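PDB 5KU7: TIR-NB-LRR type resistance protein RPV1 from Vitis rotundifolia, which belongs to the TIR-NB-LRR family of plant disease-resistance receptors and is represented here by its TIR domain, an alpha/beta fold built around a parallel sheet. Local coordinates for residues V10-R15 with V65-E70; D25-A30 with N156-I161; R34-F39 with N163-Q168; F97-H102 with S144-L149. All blocks are in the same frame, centred on the assembly; numbering follows the deposited sequence.

Contact 1: V10-R15 with V65-E70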
# COMPACT_ATOMS: atom_id res chain seq x y z
N VAL A 10 0.25 17.99 -10.02
CA VAL A 10 1.31 17.34 -9.29
C VAL A 10 2.17 16.43 -10.18
O VAL A 10 1.66 15.62 -10.97
CB VAL A 10 0.75 16.49 -8.14
CG1 VAL A 10 1.82 15.57 -7.57
CG2 VAL A 10 0.18 17.40 -7.06
N PHE A 11 3.48 16.58 -10.04
CA PHE A 11 4.43 15.62 -10.60
C PHE A 11 4.88 14.71 -9.45
O PHE A 11 5.39 15.20 -8.44
CB PHE A 11 5.62 16.31 -11.28
CG PHE A 11 6.66 15.37 -11.80
CD1 PHE A 11 7.70 14.93 -10.99
CD2 PHE A 11 6.61 14.91 -13.12
CE1 PHE A 11 8.66 14.04 -11.47
CE2 PHE A 11 7.58 14.03 -13.60
CZ PHE A 11 8.60 13.60 -12.77
N LEU A 12 4.66 13.41 -9.61
CA LEU A 12 5.06 12.41 -8.63
C LEU A 12 6.47 11.89 -8.85
O LEU A 12 6.71 11.11 -9.77
CB LEU A 12 4.12 11.22 -8.68
CG LEU A 12 3.15 11.09 -7.55
CD1 LEU A 12 2.32 9.83 -7.74
CD2 LEU A 12 3.99 11.05 -6.27
N SER A 13 7.40 12.28 -7.98
CA SER A 13 8.76 11.74 -8.05
C SER A 13 8.95 10.64 -7.00
O SER A 13 8.72 10.85 -5.82
CB SER A 13 9.78 12.86 -7.87
OG SER A 13 11.11 12.37 -7.77
N PHE A 14 9.40 9.48 -7.46
CA PHE A 14 9.51 8.31 -6.60
C PHE A 14 10.58 7.38 -7.15
O PHE A 14 10.96 7.47 -8.31
CB PHE A 14 8.16 7.58 -6.51
CG PHE A 14 7.67 7.06 -7.86
CD1 PHE A 14 7.13 7.93 -8.80
CD2 PHE A 14 7.77 5.72 -8.18
CE1 PHE A 14 6.68 7.47 -10.03
CE2 PHE A 14 7.34 5.24 -9.42
CZ PHE A 14 6.79 6.11 -10.34
N ARG A 15 11.05 6.48 -6.30
CA ARG A 15 11.96 5.42 -6.69
C ARG A 15 11.12 4.21 -7.01
O ARG A 15 10.53 3.62 -6.10
CB ARG A 15 12.92 5.11 -5.56
CG ARG A 15 13.95 4.01 -5.79
CD ARG A 15 15.13 4.46 -6.65
NE ARG A 15 16.04 3.34 -6.93
CZ ARG A 15 15.94 2.60 -8.01
NH1 ARG A 15 15.00 2.90 -8.88
NH2 ARG A 15 16.77 1.59 -8.22
N VAL A 65 5.36 16.10 -5.78
CA VAL A 65 5.35 15.35 -4.54
C VAL A 65 6.51 14.39 -4.61
O VAL A 65 6.61 13.63 -5.57
CB VAL A 65 4.05 14.54 -4.33
CG1 VAL A 65 4.21 13.63 -3.14
CG2 VAL A 65 2.87 15.45 -4.14
N ILE A 66 7.40 14.45 -3.63
CA ILE A 66 8.56 13.56 -3.64
C ILE A 66 8.39 12.44 -2.64
O ILE A 66 8.25 12.68 -1.44
CB ILE A 66 9.85 14.31 -3.34
CG1 ILE A 66 10.27 15.18 -4.53
CG2 ILE A 66 10.95 13.30 -3.10
CD1 ILE A 66 9.57 16.50 -4.61
N VAL A 67 8.37 11.21 -3.14
CA VAL A 67 8.34 10.05 -2.27
C VAL A 67 9.77 9.62 -2.01
O VAL A 67 10.33 8.77 -2.72
CB VAL A 67 7.54 8.90 -2.87
CG1 VAL A 67 7.45 7.72 -1.89
CG2 VAL A 67 6.15 9.39 -3.26
N PHE A 68 10.40 10.25 -1.03
CA PHE A 68 11.71 9.82 -0.58
C PHE A 68 11.56 8.44 0.06
O PHE A 68 10.80 8.26 1.01
CB PHE A 68 12.32 10.81 0.41
CG PHE A 68 12.87 12.06 -0.23
CD1 PHE A 68 13.83 11.98 -1.23
CD2 PHE A 68 12.42 13.31 0.17
CE1 PHE A 68 14.36 13.15 -1.82
CE2 PHE A 68 12.94 14.46 -0.42
CZ PHE A 68 13.90 14.37 -1.42
N SER A 69 12.29 7.48 -0.49
CA SER A 69 12.29 6.11 0.03
C SER A 69 13.73 5.65 0.11
O SER A 69 14.63 6.31 -0.41
CB SER A 69 11.45 5.19 -0.86
OG SER A 69 11.87 5.27 -2.22
N GLU A 70 13.93 4.49 0.73
CA GLU A 70 15.26 4.00 1.10
C GLU A 70 16.32 4.12 -0.00
O GLU A 70 17.47 4.48 0.28
CB GLU A 70 15.15 2.53 1.53
CG GLU A 70 16.36 2.01 2.31
CD GLU A 70 16.33 0.51 2.49
OE1 GLU A 70 15.40 -0.12 1.96
OE2 GLU A 70 17.22 -0.04 3.17

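Contact 2: D25-A30 with N156-I161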
# COMPACT_ATOMS: atom_id res chain seq x y z
N ASP A 25 1.59 4.26 -5.76
CA ASP A 25 0.38 3.96 -6.54
C ASP A 25 -0.89 4.36 -5.79
O ASP A 25 -1.75 5.05 -6.35
CB ASP A 25 0.33 2.48 -6.92
CG ASP A 25 -0.75 2.18 -7.92
OD1 ASP A 25 -0.94 3.00 -8.83
OD2 ASP A 25 -1.42 1.14 -7.82
N HIS A 26 -0.98 3.95 -4.51
CA HIS A 26 -2.12 4.32 -3.64
C HIS A 26 -2.20 5.84 -3.47
O HIS A 26 -3.29 6.42 -3.46
CB HIS A 26 -2.02 3.64 -2.26
CG HIS A 26 -2.13 2.14 -2.31
ND1 HIS A 26 -3.23 1.48 -2.83
CD2 HIS A 26 -1.27 1.17 -1.91
CE1 HIS A 26 -3.04 0.18 -2.76
NE2 HIS A 26 -1.86 -0.04 -2.21
N LEU A 27 -1.04 6.49 -3.36
CA LEU A 27 -0.99 7.96 -3.30
C LEU A 27 -1.52 8.59 -4.58
O LEU A 27 -2.33 9.54 -4.58
CB LEU A 27 0.46 8.44 -3.04
CG LEU A 27 0.69 9.95 -2.98
CD1 LEU A 27 -0.06 10.55 -1.81
CD2 LEU A 27 2.17 10.26 -2.85
N TYR A 28 -1.02 8.06 -5.69
CA TYR A 28 -1.40 8.49 -7.01
C TYR A 28 -2.91 8.42 -7.19
O TYR A 28 -3.55 9.34 -7.68
CB TYR A 28 -0.69 7.62 -8.06
CG TYR A 28 -1.15 7.87 -9.47
CD1 TYR A 28 -0.92 9.09 -10.10
CD2 TYR A 28 -1.84 6.88 -10.18
CE1 TYR A 28 -1.33 9.33 -11.40
CE2 TYR A 28 -2.27 7.12 -11.50
CZ TYR A 28 -2.01 8.35 -12.10
OH TYR A 28 -2.41 8.62 -13.39
N SER A 29 -3.46 7.28 -6.81
CA SER A 29 -4.89 7.08 -6.97
C SER A 29 -5.66 8.03 -6.06
O SER A 29 -6.66 8.61 -6.47
CB SER A 29 -5.25 5.62 -6.68
OG SER A 29 -6.64 5.41 -6.76
N ALA A 30 -5.17 8.22 -4.82
CA ALA A 30 -5.83 9.13 -3.88
C ALA A 30 -5.84 10.57 -4.41
O ALA A 30 -6.84 11.28 -4.26
CB ALA A 30 -5.15 9.08 -2.52
N ASN A 156 -4.71 6.21 5.98
CA ASN A 156 -4.94 7.44 6.73
C ASN A 156 -3.81 8.41 6.57
O ASN A 156 -4.04 9.61 6.54
CB ASN A 156 -5.15 7.13 8.21
CG ASN A 156 -6.59 6.93 8.53
OD1 ASN A 156 -7.06 5.80 8.57
ND2 ASN A 156 -7.32 8.03 8.72
N GLN A 157 -2.59 7.88 6.53
CA GLN A 157 -1.42 8.67 6.19
C GLN A 157 -1.63 9.33 4.86
O GLN A 157 -1.38 10.51 4.70
CB GLN A 157 -0.17 7.79 6.14
CG GLN A 157 0.33 7.34 7.53
CD GLN A 157 1.46 6.34 7.40
OE1 GLN A 157 1.43 5.47 6.52
NE2 GLN A 157 2.48 6.49 8.23
N ILE A 158 -2.12 8.56 3.90
CA ILE A 158 -2.35 9.07 2.55
C ILE A 158 -3.50 10.08 2.49
O ILE A 158 -3.40 11.08 1.78
CB ILE A 158 -2.66 7.92 1.58
CG1 ILE A 158 -1.38 7.12 1.29
CG2 ILE A 158 -3.27 8.47 0.29
CD1 ILE A 158 -1.50 6.20 0.11
N LYS A 159 -4.59 9.81 3.20
CA LYS A 159 -5.71 10.74 3.23
C LYS A 159 -5.26 12.09 3.79
O LYS A 159 -5.63 13.16 3.29
CB LYS A 159 -6.87 10.18 4.05
CG LYS A 159 -8.07 11.12 4.18
CD LYS A 159 -9.18 10.54 5.07
CE LYS A 159 -8.79 10.55 6.55
NZ LYS A 159 -9.94 10.21 7.46
N GLU A 160 -4.43 12.03 4.82
CA GLU A 160 -3.95 13.24 5.46
C GLU A 160 -3.07 14.07 4.50
O GLU A 160 -3.26 15.27 4.34
CB GLU A 160 -3.19 12.87 6.73
CG GLU A 160 -2.34 13.97 7.27
CD GLU A 160 -1.69 13.59 8.57
OE1 GLU A 160 -2.02 12.49 9.10
OE2 GLU A 160 -0.87 14.39 9.06
N ILE A 161 -2.15 13.40 3.82
CA ILE A 161 -1.27 14.04 2.85
C ILE A 161 -2.04 14.67 1.69
O ILE A 161 -1.81 15.83 1.30
CB ILE A 161 -0.27 13.01 2.29
CG1 ILE A 161 0.71 12.58 3.38
CG2 ILE A 161 0.46 13.56 1.06
CD1 ILE A 161 1.43 11.30 3.06

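Contact 3: R34-F39 with N163-Q168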
# COMPACT_ATOMS: atom_id res chain seq x y z
N ARG A 34 -9.23 13.30 -5.67
CA ARG A 34 -9.46 14.66 -5.19
C ARG A 34 -9.40 15.67 -6.33
O ARG A 34 -9.36 16.87 -6.10
CB ARG A 34 -8.44 15.02 -4.11
CG ARG A 34 -8.84 14.58 -2.72
CD ARG A 34 -7.63 14.37 -1.84
NE ARG A 34 -8.00 13.84 -0.52
CZ ARG A 34 -8.06 12.54 -0.22
NH1 ARG A 34 -7.78 11.60 -1.13
NH2 ARG A 34 -8.40 12.17 1.01
N GLY A 35 -9.35 15.18 -7.56
CA GLY A 35 -9.32 16.05 -8.71
C GLY A 35 -7.97 16.71 -8.91
O GLY A 35 -7.84 17.68 -9.66
N ILE A 36 -6.95 16.16 -8.26
CA ILE A 36 -5.58 16.62 -8.44
C ILE A 36 -4.93 15.91 -9.63
O ILE A 36 -4.55 14.74 -9.55
CB ILE A 36 -4.75 16.39 -7.17
CG1 ILE A 36 -5.47 17.04 -5.97
CG2 ILE A 36 -3.36 16.95 -7.34
CD1 ILE A 36 -4.82 16.82 -4.60
N ARG A 37 -4.83 16.62 -10.76
CA ARG A 37 -4.25 16.02 -11.96
C ARG A 37 -2.76 15.73 -11.74
O ARG A 37 -1.97 16.64 -11.56
CB ARG A 37 -4.46 16.90 -13.19
CG ARG A 37 -4.79 16.06 -14.40
CD ARG A 37 -4.62 16.77 -15.73
NE ARG A 37 -4.63 15.79 -16.82
CZ ARG A 37 -4.36 16.06 -18.09
NH1 ARG A 37 -4.05 17.30 -18.46
NH2 ARG A 37 -4.39 15.09 -19.00
N THR A 38 -2.39 14.45 -11.81
CA THR A 38 -1.07 14.02 -11.39
C THR A 38 -0.32 13.28 -12.47
O THR A 38 -0.88 12.40 -13.12
CB THR A 38 -1.17 13.12 -10.16
OG1 THR A 38 -1.82 13.87 -9.13
CG2 THR A 38 0.21 12.66 -9.67
N PHE A 39 0.94 13.64 -12.66
CA PHE A 39 1.78 12.89 -13.59
C PHE A 39 2.57 11.85 -12.83
O PHE A 39 3.39 12.18 -11.97
CB PHE A 39 2.74 13.81 -14.36
CG PHE A 39 3.67 13.07 -15.31
CD1 PHE A 39 4.79 12.40 -14.83
CD2 PHE A 39 3.42 13.06 -16.67
CE1 PHE A 39 5.63 11.71 -15.68
CE2 PHE A 39 4.27 12.38 -17.55
CZ PHE A 39 5.37 11.71 -17.06
N ASN A 163 -5.15 15.50 1.53
CA ASN A 163 -6.05 16.56 2.00
C ASN A 163 -5.32 17.88 2.13
O ASN A 163 -5.81 18.92 1.68
CB ASN A 163 -6.66 16.22 3.36
CG ASN A 163 -7.90 15.36 3.24
OD1 ASN A 163 -8.47 15.22 2.16
ND2 ASN A 163 -8.34 14.81 4.37
N SER A 164 -4.15 17.81 2.74
CA SER A 164 -3.28 18.96 2.88
C SER A 164 -2.82 19.51 1.52
O SER A 164 -2.87 20.72 1.28
CB SER A 164 -2.07 18.57 3.74
OG SER A 164 -1.10 19.60 3.75
N ILE A 165 -2.44 18.61 0.61
CA ILE A 165 -2.01 19.02 -0.74
C ILE A 165 -3.16 19.67 -1.49
O ILE A 165 -2.98 20.67 -2.20
CB ILE A 165 -1.45 17.82 -1.55
CG1 ILE A 165 -0.12 17.37 -0.96
CG2 ILE A 165 -1.24 18.19 -3.02
CD1 ILE A 165 0.43 16.14 -1.65
N PHE A 166 -4.35 19.11 -1.34
CA PHE A 166 -5.52 19.72 -1.95
C PHE A 166 -5.75 21.15 -1.44
O PHE A 166 -5.86 22.07 -2.25
CB PHE A 166 -6.77 18.87 -1.72
CG PHE A 166 -8.03 19.49 -2.27
CD1 PHE A 166 -8.88 20.22 -1.44
CD2 PHE A 166 -8.38 19.33 -3.59
CE1 PHE A 166 -10.05 20.78 -1.93
CE2 PHE A 166 -9.56 19.89 -4.09
CZ PHE A 166 -10.39 20.62 -3.26
N ARG A 167 -5.80 21.34 -0.12
CA ARG A 167 -6.00 22.66 0.45
C ARG A 167 -4.90 23.63 -0.01
O ARG A 167 -5.19 24.78 -0.35
CB ARG A 167 -6.05 22.62 1.99
CG ARG A 167 -6.41 23.99 2.58
CD ARG A 167 -6.23 24.12 4.10
NE ARG A 167 -7.39 23.67 4.88
CZ ARG A 167 -7.75 24.19 6.05
NH1 ARG A 167 -7.06 25.20 6.58
NH2 ARG A 167 -8.81 23.72 6.69
N GLN A 168 -3.66 23.18 -0.05
CA GLN A 168 -2.56 24.07 -0.40
C GLN A 168 -2.60 24.44 -1.89
O GLN A 168 -2.42 25.61 -2.23
CB GLN A 168 -1.20 23.46 -0.06
CG GLN A 168 -0.97 23.25 1.43
CD GLN A 168 0.44 22.82 1.76
OE1 GLN A 168 1.39 23.58 1.56
NE2 GLN A 168 0.58 21.62 2.31

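Contact 4: F97-H102 with S144-L149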
# COMPACT_ATOMS: atom_id res chain seq x y z
N PHE A 97 6.33 19.17 -2.21
CA PHE A 97 5.80 18.49 -1.03
C PHE A 97 6.54 17.21 -0.74
O PHE A 97 6.34 16.22 -1.42
CB PHE A 97 4.32 18.18 -1.22
CG PHE A 97 3.50 19.37 -1.59
CD1 PHE A 97 2.93 19.48 -2.84
CD2 PHE A 97 3.28 20.37 -0.66
CE1 PHE A 97 2.15 20.57 -3.16
CE2 PHE A 97 2.51 21.46 -0.98
CZ PHE A 97 1.94 21.56 -2.23
N PRO A 98 7.46 17.23 0.24
CA PRO A 98 8.25 16.01 0.42
C PRO A 98 7.60 15.04 1.43
O PRO A 98 7.10 15.44 2.49
CB PRO A 98 9.59 16.53 0.94
CG PRO A 98 9.22 17.82 1.69
CD PRO A 98 7.95 18.36 1.05
N ILE A 99 7.61 13.77 1.05
CA ILE A 99 7.19 12.66 1.89
C ILE A 99 8.40 11.81 2.19
O ILE A 99 9.08 11.35 1.27
CB ILE A 99 6.17 11.74 1.21
CG1 ILE A 99 4.90 12.51 0.88
CG2 ILE A 99 5.88 10.53 2.11
CD1 ILE A 99 4.01 11.76 -0.06
N PHE A 100 8.67 11.60 3.46
CA PHE A 100 9.78 10.78 3.86
C PHE A 100 9.21 9.43 4.22
O PHE A 100 8.71 9.23 5.32
CB PHE A 100 10.54 11.45 5.00
CG PHE A 100 10.98 12.87 4.67
CD1 PHE A 100 12.13 13.11 3.92
CD2 PHE A 100 10.23 13.98 5.09
CE1 PHE A 100 12.53 14.41 3.59
CE2 PHE A 100 10.62 15.28 4.77
CZ PHE A 100 11.78 15.50 4.02
N TYR A 101 9.25 8.52 3.26
CA TYR A 101 8.57 7.24 3.37
C TYR A 101 9.43 6.17 4.02
O TYR A 101 10.26 5.53 3.36
CB TYR A 101 8.10 6.75 1.99
CG TYR A 101 7.26 5.49 2.08
CD1 TYR A 101 5.99 5.51 2.67
CD2 TYR A 101 7.74 4.27 1.59
CE1 TYR A 101 5.22 4.37 2.76
CE2 TYR A 101 6.97 3.11 1.70
CZ TYR A 101 5.72 3.17 2.28
OH TYR A 101 4.96 2.05 2.36
N HIS A 102 9.23 6.00 5.33
CA HIS A 102 9.96 5.02 6.13
C HIS A 102 11.46 5.27 6.07
O HIS A 102 12.26 4.34 6.17
CB HIS A 102 9.64 3.60 5.68
CG HIS A 102 8.19 3.26 5.76
ND1 HIS A 102 7.67 2.07 5.29
CD2 HIS A 102 7.14 3.95 6.27
CE1 HIS A 102 6.36 2.06 5.49
NE2 HIS A 102 6.02 3.19 6.09
N SER A 144 8.70 21.70 4.44
CA SER A 144 7.83 21.03 5.40
C SER A 144 7.08 19.91 4.70
O SER A 144 6.45 20.11 3.67
CB SER A 144 6.84 22.01 6.05
OG SER A 144 5.85 22.43 5.14
N GLY A 145 7.18 18.71 5.26
CA GLY A 145 6.48 17.59 4.66
C GLY A 145 5.90 16.64 5.69
O GLY A 145 5.47 17.05 6.76
N TRP A 146 5.89 15.36 5.34
CA TRP A 146 5.38 14.33 6.21
C TRP A 146 6.42 13.23 6.36
O TRP A 146 6.91 12.69 5.38
CB TRP A 146 4.09 13.74 5.65
CG TRP A 146 3.04 14.75 5.32
CD1 TRP A 146 1.97 15.09 6.09
CD2 TRP A 146 2.96 15.55 4.14
NE1 TRP A 146 1.23 16.07 5.46
CE2 TRP A 146 1.82 16.37 4.26
CE3 TRP A 146 3.75 15.67 2.99
CZ2 TRP A 146 1.45 17.29 3.28
CZ3 TRP A 146 3.38 16.59 2.01
CH2 TRP A 146 2.23 17.38 2.17
N HIS A 147 6.75 12.91 7.61
CA HIS A 147 7.56 11.74 7.90
C HIS A 147 6.63 10.56 8.23
O HIS A 147 5.89 10.59 9.20
CB HIS A 147 8.51 12.03 9.06
CG HIS A 147 9.43 10.89 9.38
ND1 HIS A 147 10.09 10.79 10.59
CD2 HIS A 147 9.80 9.81 8.65
CE1 HIS A 147 10.82 9.69 10.59
NE2 HIS A 147 10.67 9.08 9.43
N LEU A 148 6.65 9.52 7.40
CA LEU A 148 5.75 8.39 7.58
C LEU A 148 6.50 7.19 8.11
O LEU A 148 7.51 6.78 7.53
CB LEU A 148 5.08 8.00 6.26
CG LEU A 148 3.82 8.73 5.81
CD1 LEU A 148 4.01 10.22 5.84
CD2 LEU A 148 3.40 8.27 4.43
N LEU A 149 6.00 6.64 9.20
CA LEU A 149 6.51 5.41 9.77
C LEU A 149 5.61 4.26 9.41
O LEU A 149 4.50 4.44 8.89
CB LEU A 149 6.62 5.52 11.28
CG LEU A 149 7.20 6.84 11.79
CD1 LEU A 149 7.00 6.97 13.30
CD2 LEU A 149 8.68 6.96 11.41

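Contact 1: V10-R15 with V65-E70
V10 and V65 both hold CG1 anti to the backbone N (chi1 168° and 172°). In V65 this turns CG2 back beside its own N, where V10 CG1 meets it at 3.6 Å, the two side chains slanting across each other. L12 lies alongside V65 and points the same way. Its CD2 rests 4.0 Å from V65 CB and also reaches V67 CG2. Further on, F14 CB packs on V67 CB at 3.9 Å. Strands 8-14 and 61-68 are parallel neighbours in the central sheet of the TIR domain, and these residues form one apolar face of it, under helix 23-33. Three backbone bonds join the strands: V65 N to F11 O (2.8 Å), S13 N to V65 O (2.9 Å) and V67 N to S13 O (2.7 Å, nearly straight at 169°). S13 and I66 share the other face, with S13 CB 4.1 Å from I66 CG1. S13 OG is hydrogen-bonded to Y72 and E81. Past the strands, R15 CB lies 3.5 Å from S69 OG, which is hydrogen-bonded to D18. The rest of the R15 chain leads away, bent at chi2, into the pocket that holds malonic acid with G16, E17 and R20.

Contact 2: D25-A30 with N156-I161
I158 meets H26, L27 and A30 where helix 154-175 packs against helix 23-33. Helix 23-33 is the first long helix of the TIR domain and 154-175 the last, side by side on one face of its parallel sheet. The axes of the two short segments cross at -43° and come within 9.9 Å. No hydrogen bond links the segments; the contact is apolar and buried. I158 carries it with two branches. CG1 is anti to the carbonyl carbon (chi1 -72°) and the chain runs on extended, which sends CD1 straight at the other helix. CD1 then touches H26 CB and the backbone atom L27 N, both at 3.5 Å. One turn on, at I161, the side chains of L27 and I161 cross at about a right angle, and L27 CD1 meets I161 CG2 at 4.2 Å. Both of these residues also reach I99 of the sheet.

The H26 ring turns to the second subunit, where its NE2 is hydrogen-bonded to E154 of that subunit and the ring stacks on H26 of the other copy. A dimer made by these two helices is consistent with the AE interface known from other plant TIR domains. Between the segments, A30 CB lies against I158 CG2 at 3.4 Å, tighter than usual carbon contact.

Contact 3: R34-F39 with N163-Q168
R34 meets N163, and I36 meets I165 and F166, at the Schellman motif that ends helix 23-33. G35, with positive phi, is the C-prime residue of this motif, and I36 N returns to L31 O. The turn faces helix 154-175.

The polar part is one side-on grip. The R34 chain is extended from CG to NE, so the guanidinium reaches N163. There, NE and NH2 both bond to the single atom N163 OD1, at 3.1 Å and 3.3 Å. OD1 sits at the guanidinium edge, close to its plane. The amide is not coplanar: the two planes are 61° apart, and both nitrogens come from the same face of the N163 carbonyl, above its plane. The NE bond is the straighter of the two, at 158° against 143°. R34 NH1 is hydrogen-bonded back to A30 O, so the group is held at both ends. N163 itself lies at the exposed edge of the contact.

The apolar part is made by I36. Its CD1 packs on F166 CB at 4.0 Å and on I165 CG2 at 4.1 Å. The F166 ring continues outward, and its CE2 comes 3.6 Å from R34 O. After the turn, T38 OG1 bonds to I36 O at 2.9 Å, and strand 38-39 joins the sheet beside strand 8-14. Strand 8-14, helix 23-33 and strand 38-39, with the two strands parallel neighbours, make a beta-alpha-beta crossover, the repeating element of the flavodoxin-like TIR fold.

Contact 4: F97-H102 with S144-L149
I99 and W146, F100 and H147, and Y101 and L148 form parallel pairs between strand 95-101 and strand 146-148, the outermost strand at this end of the TIR sheet. The chain between them is largely helical. Four backbone bonds tie the ladder: W146 N to P98 O (3.1 Å), F100 N to W146 O (2.8 Å), L148 N to F100 O (2.9 Å) and H102 N to L148 O (2.9 Å). The F100 N bond is almost straight, at 175°, while the last one is bent to 143°.

On the face toward helix 154-175, W146 does most of the work. CG is anti to the carbonyl carbon (chi1 -52°), which swings the indole across toward the neighbouring strand. F97 CB meets the indole edge at CZ3, 3.7 Å away. CE3 packs on I99 CG1 at 4.0 Å. I161 and S164 touch the indole from the helix. L148 follows on the same face. Its CD2 sits close to both I99 CG2 and the edge of the Y101 ring, at CD1. The Y101 hydroxyl is hydrogen-bonded to E154 of the same chain.

The other face carries F100 and H147, both next to P105 of helix 105-110. The edge of the H147 ring, at CD2, is turned to F100 O. At the exposed end of the ladder, the H102 ring turns back toward strand 146-148. H102 CD2 comes within 3.1 Å of L148 O, which also accepts the bond from H102 N.

Overall arrangement
Contacts 1 and 4 are strand pairs of the same sheet, and I66 O to I99 N and F68 O to Y101 N link them. Contact 1 is buried near the centre of the chain; contact 4 lies at the sheet edge and is partly exposed. Both combine backbone bonds with side-chain packing; contacts 2 and 3 have no backbone-to-backbone bonds between their segments, and both involve helix 154-175. Contact 2 is buried and apolar, and its outer side meets the second subunit. Contact 3 is partly exposed and adds an arginine–asparagine grip. L27 of contact 2 touches V65 of contact 1 and I99 of contact 4, so helix and sheet share one core.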